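Local atomic coordinates of mannonate dehydratase (Streptococcus suis, PDB entry 3BDK), a protein that probably catalyses the dehydration of D-mannonate to 2-dehydro-3-deoxy-D-gluconate, with ferrous iron or manganese as its cofactor. Residues 81-86 / 116-121; 108-113 / 207-212; 124-129 / 230-235; 287-292 / 309-314; 299-304 / 331-336. All coordinates share one frame; numbering follows the deposited sequence.

From the N terminus, contact 1 closes first: it pairs residues 81-86 with 116-121, two neighbouring strands of the TIM barrel, around the helix that carries residues 108-113. Contact 2 starts on that helix and crosses contact 1, ending at residues 207-212, and the two contacts touch, Val113 packing on Ile83 and Val121. Contact 3 opens at 124-129 before contact 2 has closed, and joins that loop to the one at 230-235. Contacts 4 and 5 form a second crossed pair. Contact 4 ties 287-292 to the helix start at 309-314, while contact 5 links the intervening 299-304 to 331-336 beside the sugar. Both reach the second subunit.

Contact 1 of 5, residues 81-86 / 116-121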
# COMPACT_ATOMS: atom_id res chain seq x y z
N THR A 81 -0.73 -17.65 11.60
CA THR A 81 -0.73 -18.43 10.36
C THR A 81 0.61 -19.17 10.16
O THR A 81 0.68 -20.14 9.39
CB THR A 81 -1.01 -17.51 9.14
OG1 THR A 81 -0.99 -18.27 7.92
CG2 THR A 81 0.03 -16.39 9.06
N VAL A 82 1.64 -18.70 10.86
CA VAL A 82 3.04 -19.11 10.70
C VAL A 82 3.81 -18.64 11.92
O VAL A 82 3.52 -17.58 12.46
CB VAL A 82 3.70 -18.43 9.47
CG1 VAL A 82 5.20 -18.74 9.42
CG2 VAL A 82 3.02 -18.81 8.16
N ILE A 83 4.80 -19.41 12.33
CA ILE A 83 5.70 -18.97 13.40
C ILE A 83 7.04 -18.60 12.81
O ILE A 83 7.68 -19.41 12.14
CB ILE A 83 5.84 -20.05 14.50
CG1 ILE A 83 4.57 -20.06 15.36
CG2 ILE A 83 7.09 -19.80 15.38
CD1 ILE A 83 4.60 -21.00 16.51
N GLU A 84 7.47 -17.36 13.03
CA GLU A 84 8.73 -16.94 12.47
C GLU A 84 9.81 -17.28 13.44
O GLU A 84 10.20 -16.48 14.30
CB GLU A 84 8.79 -15.47 12.10
CG GLU A 84 10.04 -15.16 11.27
CD GLU A 84 9.79 -15.15 9.77
OE1 GLU A 84 8.64 -15.38 9.33
OE2 GLU A 84 10.74 -14.87 9.02
N SER A 85 10.24 -18.52 13.28
CA SER A 85 11.51 -19.00 13.76
C SER A 85 11.43 -19.61 15.14
O SER A 85 11.26 -18.92 16.14
CB SER A 85 12.59 -17.91 13.67
OG SER A 85 13.85 -18.49 13.40
N ILE A 86 11.49 -20.94 15.14
CA ILE A 86 12.18 -21.68 16.18
C ILE A 86 13.64 -21.81 15.69
O ILE A 86 13.92 -22.54 14.73
CB ILE A 86 11.57 -23.07 16.41
CG1 ILE A 86 10.04 -23.00 16.48
CG2 ILE A 86 12.15 -23.70 17.67
CD1 ILE A 86 9.36 -24.37 16.49
N ALA A 116 -1.62 -26.27 18.63
CA ALA A 116 -2.11 -24.89 18.65
C ALA A 116 -2.66 -24.49 17.31
O ALA A 116 -3.02 -23.33 17.10
CB ALA A 116 -1.02 -23.95 19.08
N GLY A 117 -2.73 -25.43 16.38
CA GLY A 117 -3.36 -25.18 15.08
C GLY A 117 -2.50 -24.43 14.08
O GLY A 117 -2.71 -24.54 12.86
N ILE A 118 -1.53 -23.66 14.59
CA ILE A 118 -0.52 -22.96 13.78
C ILE A 118 0.26 -23.93 12.88
O ILE A 118 1.06 -24.71 13.39
CB ILE A 118 0.51 -22.23 14.66
CG1 ILE A 118 -0.17 -21.41 15.76
CG2 ILE A 118 1.40 -21.36 13.79
CD1 ILE A 118 0.77 -20.94 16.87
N PRO A 119 0.03 -23.84 11.54
CA PRO A 119 0.45 -24.82 10.52
C PRO A 119 1.82 -24.64 9.82
O PRO A 119 2.16 -25.44 8.95
CB PRO A 119 -0.66 -24.72 9.48
CG PRO A 119 -1.28 -23.36 9.68
CD PRO A 119 -0.71 -22.73 10.92
N VAL A 120 2.58 -23.61 10.18
CA VAL A 120 3.87 -23.38 9.53
C VAL A 120 4.94 -22.88 10.50
O VAL A 120 4.66 -22.04 11.37
CB VAL A 120 3.77 -22.40 8.32
CG1 VAL A 120 5.15 -22.02 7.81
CG2 VAL A 120 2.94 -23.02 7.17
N VAL A 121 6.16 -23.40 10.34
CA VAL A 121 7.33 -22.94 11.11
C VAL A 121 8.51 -22.59 10.18
O VAL A 121 9.09 -23.48 9.55
CB VAL A 121 7.77 -23.99 12.17
CG1 VAL A 121 9.01 -23.52 12.89
CG2 VAL A 121 6.67 -24.24 13.17
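The carbonyl oxygen of Val120 is approached by two consecutive residues of strand 79-84. Ile83 N donates to Val120 O over 2.8 Å, a fairly straight bond with an N-H...O angle of 161°. Beside it, Val82 CA makes a softer C-H...O contact to Val120 O at 3.4 Å. The pairing is parallel: Ile83 bridges Val121, with CA atoms 4.9 Å apart, and the backbone of Ile83 bonds onward to Cys122, so this one residue is bracketed by the peptides before and after its partner. These are successive strands of the xylose isomerase-like TIM barrel, and helix 99-114 runs between them as the crossover of a beta-alpha-beta unit. The two faces of the pair therefore meet different surroundings. Val82 and Val120 lie side by side and point the same way, both against Phe284 of strand 282-286. In each valine CG1 stands opposite the backbone nitrogen, and the matching rotamers bring Val82 CG1 to 3.7 Å from Val120 CG1. On the other face Ile83 and Val121 pack under Val113 of helix 99-114. There Ile118 crosses Ile83 at about a right angle, its CG2 3.8 Å from Ile83 CG1, and Ile86 reaches over from the loop to place CD1 3.7 Å from Val121 CG1. Pro119 closes the start of the pairing, where its CD sits 3.3 Å from Thr81 O. At the end of strand 79-84, Glu84 belongs to the D-mannose pocket and forms a salt bridge with Arg328.

Contact 2 of 5, residues 108-113 / 207-212; sequences TSIRNV and PTAEEA
Ile110 and Ala209 bring together two neighbouring helices of the outer layer of the TIM barrel, 99-114 and 191-210, which follow consecutive barrel strands. The apolar part lies deepest. Ile110 points toward the other helix and touches it with a single branch: CG2, set opposite the backbone nitrogen, comes 3.6 Å from Ala209 CB and also rests against Ala209 CA. The small alanines are consistent with close backbones, and the CA atoms of Ile110 and Ala209 are 5.9 Å apart. Both side chains also touch Met216 of strand 215-218, which places this packing between the helices and the barrel wall. A second kind of contact sets methyl against backbone, where Ala212 CB lies 3.4 Å from Ile110 O and next to Arg111 CA. The CA atoms of Arg111 and Ala212 are closer still, 5.3 Å apart.

Charge takes over toward the solvent side. The Arg111 chain bends at its third torsion (-59°), which carries the guanidinium back across Thr208 and on to Glu211. Thr208 lies under it, CG2 meeting one face of the group 3.6 Å from Arg111 NH2. Glu211, extended beyond CG, comes instead to the edge and completes a salt bridge. The face of the guanidinium thus meets a methyl, and its edge a carboxylate. The guanidinium and carboxylate planes are turned 32° against each other, yet Glu211 OE1 lies almost in the guanidinium plane and takes the bond from Arg111 NH2 at 2.8 Å, nearly along its own C-O axis.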
# COMPACT_ATOMS: atom_id res chain seq x y z
N THR A 108 9.87 -31.25 20.55
CA THR A 108 8.61 -30.89 21.22
C THR A 108 8.04 -29.53 20.79
O THR A 108 6.81 -29.36 20.70
CB THR A 108 8.70 -30.97 22.76
OG1 THR A 108 9.97 -30.48 23.20
CG2 THR A 108 8.49 -32.41 23.24
N SER A 109 8.92 -28.57 20.54
CA SER A 109 8.51 -27.30 19.94
C SER A 109 7.58 -27.56 18.76
O SER A 109 6.54 -26.91 18.64
CB SER A 109 9.71 -26.50 19.49
OG SER A 109 10.48 -26.11 20.61
N ILE A 110 7.94 -28.52 17.92
CA ILE A 110 7.14 -28.82 16.75
C ILE A 110 5.80 -29.37 17.19
O ILE A 110 4.78 -29.09 16.57
CB ILE A 110 7.78 -29.85 15.79
CG1 ILE A 110 9.31 -29.70 15.68
CG2 ILE A 110 7.09 -29.80 14.42
CD1 ILE A 110 9.79 -28.47 14.95
N ARG A 111 5.80 -30.17 18.26
CA ARG A 111 4.57 -30.82 18.73
C ARG A 111 3.66 -29.82 19.47
O ARG A 111 2.49 -29.67 19.11
CB ARG A 111 4.87 -32.07 19.58
CG ARG A 111 5.03 -33.38 18.76
CD ARG A 111 5.32 -34.62 19.67
NE ARG A 111 6.54 -34.45 20.46
CZ ARG A 111 7.69 -35.09 20.23
NH1 ARG A 111 8.74 -34.85 21.01
NH2 ARG A 111 7.78 -35.98 19.24
N ASN A 112 4.20 -29.14 20.47
CA ASN A 112 3.53 -28.03 21.13
C ASN A 112 2.88 -27.00 20.17
O ASN A 112 1.77 -26.52 20.41
CB ASN A 112 4.49 -27.34 22.10
CG ASN A 112 4.68 -28.14 23.38
OD1 ASN A 112 3.93 -29.07 23.64
ND2 ASN A 112 5.67 -27.77 24.18
N VAL A 113 3.58 -26.69 19.07
CA VAL A 113 3.09 -25.76 18.04
C VAL A 113 1.96 -26.38 17.19
O VAL A 113 0.98 -25.70 16.87
CB VAL A 113 4.27 -25.23 17.17
CG1 VAL A 113 3.80 -24.65 15.84
CG2 VAL A 113 5.11 -24.22 17.96
N PRO A 207 9.41 -36.37 10.41
CA PRO A 207 8.28 -37.19 10.87
C PRO A 207 7.61 -36.57 12.11
O PRO A 207 6.39 -36.56 12.19
CB PRO A 207 8.94 -38.52 11.24
CG PRO A 207 10.40 -38.19 11.45
CD PRO A 207 10.65 -37.16 10.38
N THR A 208 8.41 -36.04 13.03
CA THR A 208 7.92 -35.29 14.19
C THR A 208 6.97 -34.18 13.75
O THR A 208 5.99 -33.89 14.43
CB THR A 208 9.09 -34.65 15.00
OG1 THR A 208 10.11 -35.64 15.26
CG2 THR A 208 8.61 -34.05 16.33
N ALA A 209 7.25 -33.57 12.60
CA ALA A 209 6.49 -32.43 12.08
C ALA A 209 5.30 -32.87 11.25
O ALA A 209 4.27 -32.21 11.26
CB ALA A 209 7.38 -31.51 11.26
N GLU A 210 5.44 -33.95 10.50
CA GLU A 210 4.28 -34.56 9.86
C GLU A 210 3.36 -35.14 10.94
O GLU A 210 2.14 -35.23 10.75
CB GLU A 210 4.70 -35.64 8.87
CG GLU A 210 5.42 -35.11 7.63
CD GLU A 210 6.22 -36.20 6.92
OE1 GLU A 210 5.94 -36.45 5.72
OE2 GLU A 210 7.10 -36.81 7.58
N GLU A 211 3.95 -35.51 12.08
CA GLU A 211 3.19 -36.05 13.22
C GLU A 211 2.37 -34.96 13.92
O GLU A 211 1.33 -35.26 14.53
CB GLU A 211 4.09 -36.93 14.15
CG GLU A 211 4.53 -36.45 15.58
CD GLU A 211 5.57 -37.43 16.29
OE1 GLU A 211 6.08 -37.11 17.39
OE2 GLU A 211 5.88 -38.50 15.72
N ALA A 212 2.77 -33.70 13.77
CA ALA A 212 2.07 -32.56 14.40
C ALA A 212 1.23 -31.68 13.44
O ALA A 212 0.65 -30.67 13.87
CB ALA A 212 3.07 -31.70 15.21

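Contact 3 of 5, residues 124-129 / 230-235; sequences NFMPVF and LPRIIT
Pro127 and Arg232 form the tight part of this contact between the loops that follow strands 120-123 and 215-218 of the TIM barrel. The carbonyl of Pro127 faces the edge of the Arg232 guanidinium: NH2 donates to Pro127 O over 3.1 Å, while NH1 adds a weak bond to Pro127 O at 3.3 Å. The same NH2 turns its other hydrogen to Pro231 O, a nearly straight bond (174°) within its own loop, although the donor stands above that carbonyl plane. The Arg232 chain bends at the second torsion (82°), folding the guanidinium back far enough to reach both carbonyls. Met126 covers one face of the group, its CG over the centre and 3.8 Å from Arg232 CZ. Beside it Pro127 CG lies 3.3 Å from Pro231 O. Two in-plane bonds from NH2, a weak one from NH1 and the methylene over one face together probably restrict the rotation of the guanidinium. An Asx turn, Met126 N donating to Asn124 OD1, precedes it. The nearest atom of the Met126 side chain is about 7 Å from the bound D-mannose.

The partly exposed side, at Val128 and Phe129, is mainly apolar. Leu230 spreads its two methyls there: CD2 lies 3.5 Å from Val128 CG2, and CD1 is 3.8 Å from Phe129 CE1. Both residues cross Leu230 at about a right angle. Around the pair, helix 176-187 packs Tyr185 on Pro127, Val128 and Leu230, helix 191-210 brings Leu194 to Phe125 and Pro127, and Ile218 of strand 215-218 touches Phe125 and Ile234.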
# COMPACT_ATOMS: atom_id res chain seq x y z
N ASN A 124 16.07 -20.87 10.00
CA ASN A 124 17.23 -20.88 9.08
C ASN A 124 18.31 -21.91 9.40
O ASN A 124 18.25 -22.57 10.43
CB ASN A 124 17.88 -19.49 8.99
CG ASN A 124 18.87 -19.23 10.10
OD1 ASN A 124 19.80 -20.00 10.30
ND2 ASN A 124 18.69 -18.13 10.81
N PHE A 125 19.29 -22.03 8.51
CA PHE A 125 20.47 -22.87 8.74
C PHE A 125 21.73 -22.11 8.31
O PHE A 125 22.44 -22.50 7.38
CB PHE A 125 20.34 -24.21 8.02
CG PHE A 125 20.91 -25.37 8.79
CD1 PHE A 125 20.12 -26.07 9.70
CD2 PHE A 125 22.25 -25.75 8.62
CE1 PHE A 125 20.65 -27.14 10.42
CE2 PHE A 125 22.78 -26.82 9.34
CZ PHE A 125 21.98 -27.52 10.23
N MET A 126 21.98 -21.01 9.01
CA MET A 126 22.97 -20.05 8.63
C MET A 126 23.97 -19.91 9.75
O MET A 126 23.66 -19.37 10.82
CB MET A 126 22.30 -18.72 8.34
CG MET A 126 22.99 -17.88 7.27
SD MET A 126 22.29 -16.21 7.09
CE MET A 126 20.53 -16.57 7.22
N PRO A 127 25.20 -20.39 9.53
CA PRO A 127 26.23 -20.26 10.54
C PRO A 127 26.30 -18.84 11.06
O PRO A 127 26.13 -17.90 10.28
CB PRO A 127 27.49 -20.57 9.75
CG PRO A 127 27.05 -21.50 8.68
CD PRO A 127 25.66 -21.10 8.33
N VAL A 128 26.50 -18.72 12.37
CA VAL A 128 26.86 -17.49 13.06
C VAL A 128 25.77 -16.41 13.14
O VAL A 128 25.21 -16.18 14.21
CB VAL A 128 28.19 -16.89 12.52
CG1 VAL A 128 28.74 -15.87 13.50
CG2 VAL A 128 29.21 -17.97 12.31
N PHE A 129 25.48 -15.75 12.03
CA PHE A 129 24.49 -14.66 11.98
C PHE A 129 23.27 -15.12 11.20
O PHE A 129 23.37 -16.05 10.41
CB PHE A 129 25.06 -13.43 11.27
CG PHE A 129 26.48 -13.11 11.64
CD1 PHE A 129 27.53 -13.56 10.84
CD2 PHE A 129 26.77 -12.35 12.76
CE1 PHE A 129 28.86 -13.27 11.17
CE2 PHE A 129 28.09 -12.06 13.10
CZ PHE A 129 29.14 -12.52 12.30
N LEU A 230 32.85 -17.56 6.07
CA LEU A 230 31.88 -18.51 6.60
C LEU A 230 31.09 -19.16 5.49
O LEU A 230 30.81 -18.52 4.49
CB LEU A 230 30.88 -17.81 7.49
CG LEU A 230 31.27 -17.16 8.79
CD1 LEU A 230 30.07 -16.32 9.26
CD2 LEU A 230 31.65 -18.25 9.77
N PRO A 231 30.69 -20.44 5.65
CA PRO A 231 29.97 -21.11 4.59
C PRO A 231 28.45 -20.81 4.58
O PRO A 231 27.88 -20.51 5.64
CB PRO A 231 30.24 -22.59 4.89
CG PRO A 231 30.26 -22.63 6.35
CD PRO A 231 30.90 -21.34 6.81
N ARG A 232 27.82 -20.85 3.40
CA ARG A 232 26.38 -20.70 3.25
C ARG A 232 25.93 -21.68 2.21
O ARG A 232 26.61 -21.86 1.21
CB ARG A 232 26.00 -19.30 2.79
CG ARG A 232 25.73 -18.29 3.89
CD ARG A 232 27.01 -17.67 4.47
NE ARG A 232 26.67 -16.67 5.48
CZ ARG A 232 26.65 -16.88 6.81
NH1 ARG A 232 26.31 -15.89 7.63
NH2 ARG A 232 26.98 -18.06 7.32
N ILE A 233 24.78 -22.32 2.43
CA ILE A 233 24.31 -23.32 1.48
C ILE A 233 22.91 -23.06 0.91
O ILE A 233 22.58 -23.54 -0.19
CB ILE A 233 24.43 -24.79 2.03
CG1 ILE A 233 23.71 -24.96 3.38
CG2 ILE A 233 25.89 -25.22 2.09
CD1 ILE A 233 23.67 -26.40 3.88
N ILE A 234 22.09 -22.31 1.62
CA ILE A 234 20.77 -22.04 1.11
C ILE A 234 20.83 -20.74 0.34
O ILE A 234 20.47 -19.68 0.83
CB ILE A 234 19.67 -22.11 2.21
CG1 ILE A 234 19.95 -23.30 3.14
CG2 ILE A 234 18.31 -22.33 1.58
CD1 ILE A 234 19.99 -24.68 2.42
N THR A 235 21.30 -20.87 -0.89
CA THR A 235 21.81 -19.73 -1.63
C THR A 235 21.21 -19.56 -3.05
O THR A 235 21.36 -18.50 -3.64
CB THR A 235 23.39 -19.78 -1.68
OG1 THR A 235 23.83 -20.96 -2.34
CG2 THR A 235 24.02 -19.74 -0.28

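Contact 4 of 5, residues 287-292 / 309-314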
# COMPACT_ATOMS: atom_id res chain seq x y z
N THR A 287 7.92 -11.46 0.71
CA THR A 287 7.91 -10.61 -0.48
C THR A 287 8.55 -9.26 -0.19
O THR A 287 7.86 -8.24 -0.09
CB THR A 287 6.48 -10.39 -1.00
OG1 THR A 287 6.52 -9.79 -2.30
CG2 THR A 287 5.70 -9.49 -0.05
N ARG A 288 9.87 -9.24 -0.07
CA ARG A 288 10.62 -8.00 0.07
C ARG A 288 11.41 -7.68 -1.19
O ARG A 288 11.77 -8.58 -1.95
CB ARG A 288 11.56 -8.08 1.28
CG ARG A 288 12.77 -7.16 1.18
CD ARG A 288 13.62 -7.24 2.43
NE ARG A 288 13.93 -8.61 2.80
CZ ARG A 288 15.11 -9.19 2.62
NH1 ARG A 288 16.10 -8.51 2.07
NH2 ARG A 288 15.30 -10.45 2.99
N ASN A 289 11.68 -6.40 -1.41
CA ASN A 289 12.31 -5.95 -2.65
C ASN A 289 13.71 -5.40 -2.41
O ASN A 289 13.95 -4.66 -1.46
CB ASN A 289 11.44 -4.89 -3.34
CG ASN A 289 11.67 -4.83 -4.83
OD1 ASN A 289 12.50 -5.57 -5.37
ND2 ASN A 289 10.94 -3.95 -5.51
N VAL A 290 14.64 -5.77 -3.29
CA VAL A 290 16.00 -5.26 -3.23
C VAL A 290 16.50 -4.83 -4.60
O VAL A 290 15.95 -5.24 -5.63
CB VAL A 290 16.97 -6.31 -2.65
CG1 VAL A 290 16.49 -6.79 -1.29
CG2 VAL A 290 17.12 -7.48 -3.61
N THR A 291 17.53 -4.00 -4.62
CA THR A 291 18.31 -3.77 -5.83
C THR A 291 19.74 -4.26 -5.56
O THR A 291 20.20 -4.23 -4.43
CB THR A 291 18.28 -2.31 -6.26
OG1 THR A 291 18.99 -2.16 -7.49
CG2 THR A 291 18.88 -1.42 -5.21
N ALA A 292 20.43 -4.77 -6.58
CA ALA A 292 21.62 -5.58 -6.30
C ALA A 292 22.66 -5.47 -7.39
O ALA A 292 22.34 -5.14 -8.52
CB ALA A 292 21.23 -7.04 -6.08
N ILE A 309 13.21 -6.61 -8.52
CA ILE A 309 12.29 -7.73 -8.61
C ILE A 309 10.95 -7.33 -9.20
O ILE A 309 10.37 -6.31 -8.84
CB ILE A 309 12.03 -8.36 -7.23
CG1 ILE A 309 13.35 -8.75 -6.58
CG2 ILE A 309 11.10 -9.58 -7.33
CD1 ILE A 309 13.26 -8.83 -5.03
N ASP A 310 10.44 -8.15 -10.10
CA ASP A 310 9.12 -7.93 -10.65
C ASP A 310 8.12 -8.66 -9.77
O ASP A 310 7.79 -9.83 -10.02
CB ASP A 310 9.04 -8.42 -12.09
CG ASP A 310 7.75 -8.02 -12.78
OD1 ASP A 310 7.74 -8.09 -14.03
OD2 ASP A 310 6.76 -7.64 -12.09
N MET A 311 7.67 -7.94 -8.75
CA MET A 311 6.71 -8.43 -7.75
C MET A 311 5.41 -8.88 -8.37
O MET A 311 4.71 -9.72 -7.78
CB MET A 311 6.40 -7.35 -6.72
CG MET A 311 7.54 -7.12 -5.75
SD MET A 311 8.24 -8.63 -4.98
CE MET A 311 9.15 -7.87 -3.64
N ASN A 312 5.10 -8.33 -9.54
CA ASN A 312 3.83 -8.66 -10.17
C ASN A 312 3.90 -10.08 -10.70
O ASN A 312 3.05 -10.91 -10.38
CB ASN A 312 3.45 -7.67 -11.27
CG ASN A 312 2.17 -8.07 -11.98
OD1 ASN A 312 2.20 -8.38 -13.17
ND2 ASN A 312 1.06 -8.07 -11.27
N ALA A 313 4.95 -10.36 -11.49
CA ALA A 313 5.25 -11.70 -11.95
C ALA A 313 5.18 -12.68 -10.79
O ALA A 313 4.52 -13.72 -10.89
CB ALA A 313 6.59 -11.73 -12.59
N VAL A 314 5.82 -12.33 -9.66
CA VAL A 314 5.79 -13.17 -8.46
C VAL A 314 4.34 -13.48 -8.10
O VAL A 314 3.90 -14.59 -8.33
CB VAL A 314 6.51 -12.52 -7.25
CG1 VAL A 314 6.36 -13.38 -6.03
CG2 VAL A 314 7.99 -12.28 -7.55
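This is a buried contact of the TIM barrel in which the apolar ends of Ile309 and Met311, around the start of helix 311-320, lie against backbone and side-chain oxygens of the chain that leaves barrel strand 282-286 and runs on into strand 290-293 of the antiparallel sheet. It adjoins the metal site: His286, a manganese ligand, precedes Thr287, and the nearest atom of the Arg288 side chain is about 5 Å from the manganese. A bend at the second torsion of Met311 (-49°) turns the thioether toward the strand exit, where Met311 SD lies 3.4 Å from Thr287 OG1 and Met311 CE rests 3.2 Å from Arg288 O. Met311 CE also reaches Asn289 CB at 3.8 Å. Ile309 supplies the other half, with CD1 3.4 Å from Arg288 O and close to Val290. The Arg288 carbonyl oxygen is thus touched by two methyl groups.

Asn289 slides past Ile309 in the opposite direction, and the oxygen and nitrogen of its amide have different partners. Asn289 OD1 accepts a weak bond from Ile309 N at 3.4 Å, while ND2 has weak bonds to the carbonyls of Ala301, His302 and Leu303. The amide thus links the strand exit to residues 301-303 and to Ile309, ahead of the helix. Asp310 is the N-cap, its OD2 receiving weak capping bonds from Asn312 N and Ala313 N. Helix 348-368 packs Tyr356 and Leu360 on Met311 and Phe357 on Thr287, helix 258-262 touches Val290, Ile309 and Met311, and Val269 of helix 269-278 lies against Ile309.

Contact 5 of 5, residues 299-304 / 331-336; sequences ETAHLS and HGRRIW. With DNO (D-mannose), chain C.
The His331 ring has the Glu299 carboxylate over one face, with OE2 3.9 Å above the ring plane and offset toward the rim. The carboxylate and ring planes stand nearly perpendicular, 81° apart. At the edge lies the bound D-mannose, its O1 near the ring plane and 3.4 Å from His331 CE1. The ring of Tyr345, another pocket residue, also meets His331, and Glu299 OE2 has a salt bridge to Arg133. Both segments are loops in the xylose isomerase-like TIM barrel: 331-336 follows strand 327-328 and comes directly after the manganese ligand Asp330, while 299-304 leaves strand 296-299 of the added antiparallel sheet. Farther from the sugar, Arg333 runs along Ala301, and its CD sits 3.6 Å from Ala301 CA and 3.8 Å from Ala301 CB. Bends at its second and third torsions lay the guanidinium against Ile335, whose CG2 covers one face over the centre, 3.7 Å above the plane. That guanidinium makes salt bridges to Asp142 and Asp349 and a hydrogen bond to Ala41 O of the second subunit. Pro43 of the second subunit packs on both Ala301 and Arg333.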
# COMPACT_ATOMS: atom_id res chain seq x y z
N GLU A 299 17.91 -2.82 0.22
CA GLU A 299 16.47 -3.00 0.32
C GLU A 299 15.76 -1.73 -0.16
O GLU A 299 16.21 -0.62 0.10
CB GLU A 299 16.09 -3.32 1.76
CG GLU A 299 16.65 -4.65 2.22
CD GLU A 299 16.23 -5.08 3.63
OE1 GLU A 299 15.13 -4.69 4.10
OE2 GLU A 299 17.03 -5.83 4.24
N THR A 300 14.64 -1.92 -0.86
CA THR A 300 13.89 -0.81 -1.42
C THR A 300 12.43 -0.87 -1.00
O THR A 300 12.04 -1.68 -0.18
CB THR A 300 13.95 -0.79 -2.98
OG1 THR A 300 13.30 -1.95 -3.51
CG2 THR A 300 15.39 -0.73 -3.48
N ALA A 301 11.64 0.02 -1.57
CA ALA A 301 10.19 -0.01 -1.44
C ALA A 301 9.71 -1.27 -2.13
O ALA A 301 10.38 -1.78 -3.02
CB ALA A 301 9.59 1.21 -2.12
N HIS A 302 8.53 -1.77 -1.75
CA HIS A 302 8.08 -3.03 -2.30
C HIS A 302 7.77 -2.92 -3.79
O HIS A 302 8.00 -3.83 -4.53
CB HIS A 302 6.91 -3.58 -1.50
CG HIS A 302 7.26 -3.87 -0.07
ND1 HIS A 302 7.20 -2.92 0.92
CD2 HIS A 302 7.69 -5.01 0.53
CE1 HIS A 302 7.58 -3.46 2.07
NE2 HIS A 302 7.87 -4.72 1.87
N LEU A 303 7.23 -1.78 -4.20
CA LEU A 303 7.02 -1.43 -5.59
C LEU A 303 8.17 -1.92 -6.48
O LEU A 303 9.34 -1.65 -6.19
CB LEU A 303 6.88 0.10 -5.69
CG LEU A 303 6.48 0.68 -7.05
CD1 LEU A 303 5.08 0.18 -7.48
CD2 LEU A 303 6.55 2.18 -7.06
N SER A 304 7.83 -2.62 -7.56
CA SER A 304 8.80 -3.26 -8.44
C SER A 304 9.89 -2.31 -8.97
O SER A 304 11.08 -2.52 -8.72
CB SER A 304 8.09 -3.94 -9.62
OG SER A 304 7.19 -4.91 -9.14
N HIS A 331 10.93 -6.61 5.45
CA HIS A 331 11.40 -5.31 5.92
C HIS A 331 10.72 -4.17 5.16
O HIS A 331 10.34 -4.33 4.00
CB HIS A 331 12.92 -5.20 5.79
CG HIS A 331 13.66 -6.37 6.36
ND1 HIS A 331 13.45 -7.67 5.92
CD2 HIS A 331 14.60 -6.45 7.32
CE1 HIS A 331 14.23 -8.49 6.60
NE2 HIS A 331 14.94 -7.78 7.45
N GLY A 332 10.59 -3.02 5.81
CA GLY A 332 10.24 -1.79 5.13
C GLY A 332 11.27 -0.70 5.35
O GLY A 332 12.13 -0.81 6.21
N ARG A 333 11.17 0.36 4.55
CA ARG A 333 11.98 1.56 4.76
C ARG A 333 11.63 2.23 6.08
O ARG A 333 10.55 2.03 6.63
CB ARG A 333 11.80 2.54 3.60
CG ARG A 333 12.11 1.95 2.24
CD ARG A 333 11.01 2.25 1.24
NE ARG A 333 10.95 3.66 0.89
CZ ARG A 333 9.83 4.38 0.86
NH1 ARG A 333 8.67 3.82 1.17
NH2 ARG A 333 9.88 5.66 0.53
N ARG A 334 12.56 3.03 6.59
CA ARG A 334 12.26 3.97 7.67
C ARG A 334 11.69 5.27 7.12
O ARG A 334 12.42 6.14 6.65
CB ARG A 334 13.51 4.25 8.50
CG ARG A 334 13.24 5.01 9.79
CD ARG A 334 14.53 5.31 10.54
NE ARG A 334 15.16 4.10 11.06
CZ ARG A 334 14.59 3.29 11.95
NH1 ARG A 334 13.39 3.57 12.43
NH2 ARG A 334 15.24 2.21 12.36
N ILE A 335 10.36 5.41 7.19
CA ILE A 335 9.69 6.64 6.76
C ILE A 335 8.77 7.23 7.84
O ILE A 335 8.31 6.53 8.74
CB ILE A 335 8.96 6.52 5.39
CG1 ILE A 335 7.49 6.10 5.54
CG2 ILE A 335 9.73 5.66 4.40
CD1 ILE A 335 7.25 4.68 5.72
N TRP A 336 8.53 8.54 7.71
CA TRP A 336 7.57 9.29 8.52
C TRP A 336 7.93 9.34 10.00
O TRP A 336 7.05 9.24 10.85
CB TRP A 336 6.15 8.74 8.36
CG TRP A 336 5.66 8.56 6.98
CD1 TRP A 336 6.10 9.19 5.86
CD2 TRP A 336 4.58 7.71 6.57
NE1 TRP A 336 5.38 8.77 4.76
CE2 TRP A 336 4.44 7.86 5.17
CE3 TRP A 336 3.73 6.82 7.24
CZ2 TRP A 336 3.50 7.14 4.44
CZ3 TRP A 336 2.80 6.11 6.52
CH2 TRP A 336 2.69 6.28 5.13
C1 DNO C . 16.37 -10.95 8.63
C2 DNO C . 14.92 -10.88 9.14
C3 DNO C . 14.78 -10.87 10.70
C4 DNO C . 15.40 -11.99 11.59
C5 DNO C . 15.37 -13.47 11.10
C6 DNO C . 15.35 -14.41 12.31
O1 DNO C . 16.62 -10.76 7.44
O2 DNO C . 14.13 -11.92 8.54
O3 DNO C . 13.39 -10.81 11.01
O4 DNO C . 16.73 -11.61 11.97
O5 DNO C . 14.23 -13.78 10.27
O6 DNO C . 16.68 -14.86 12.58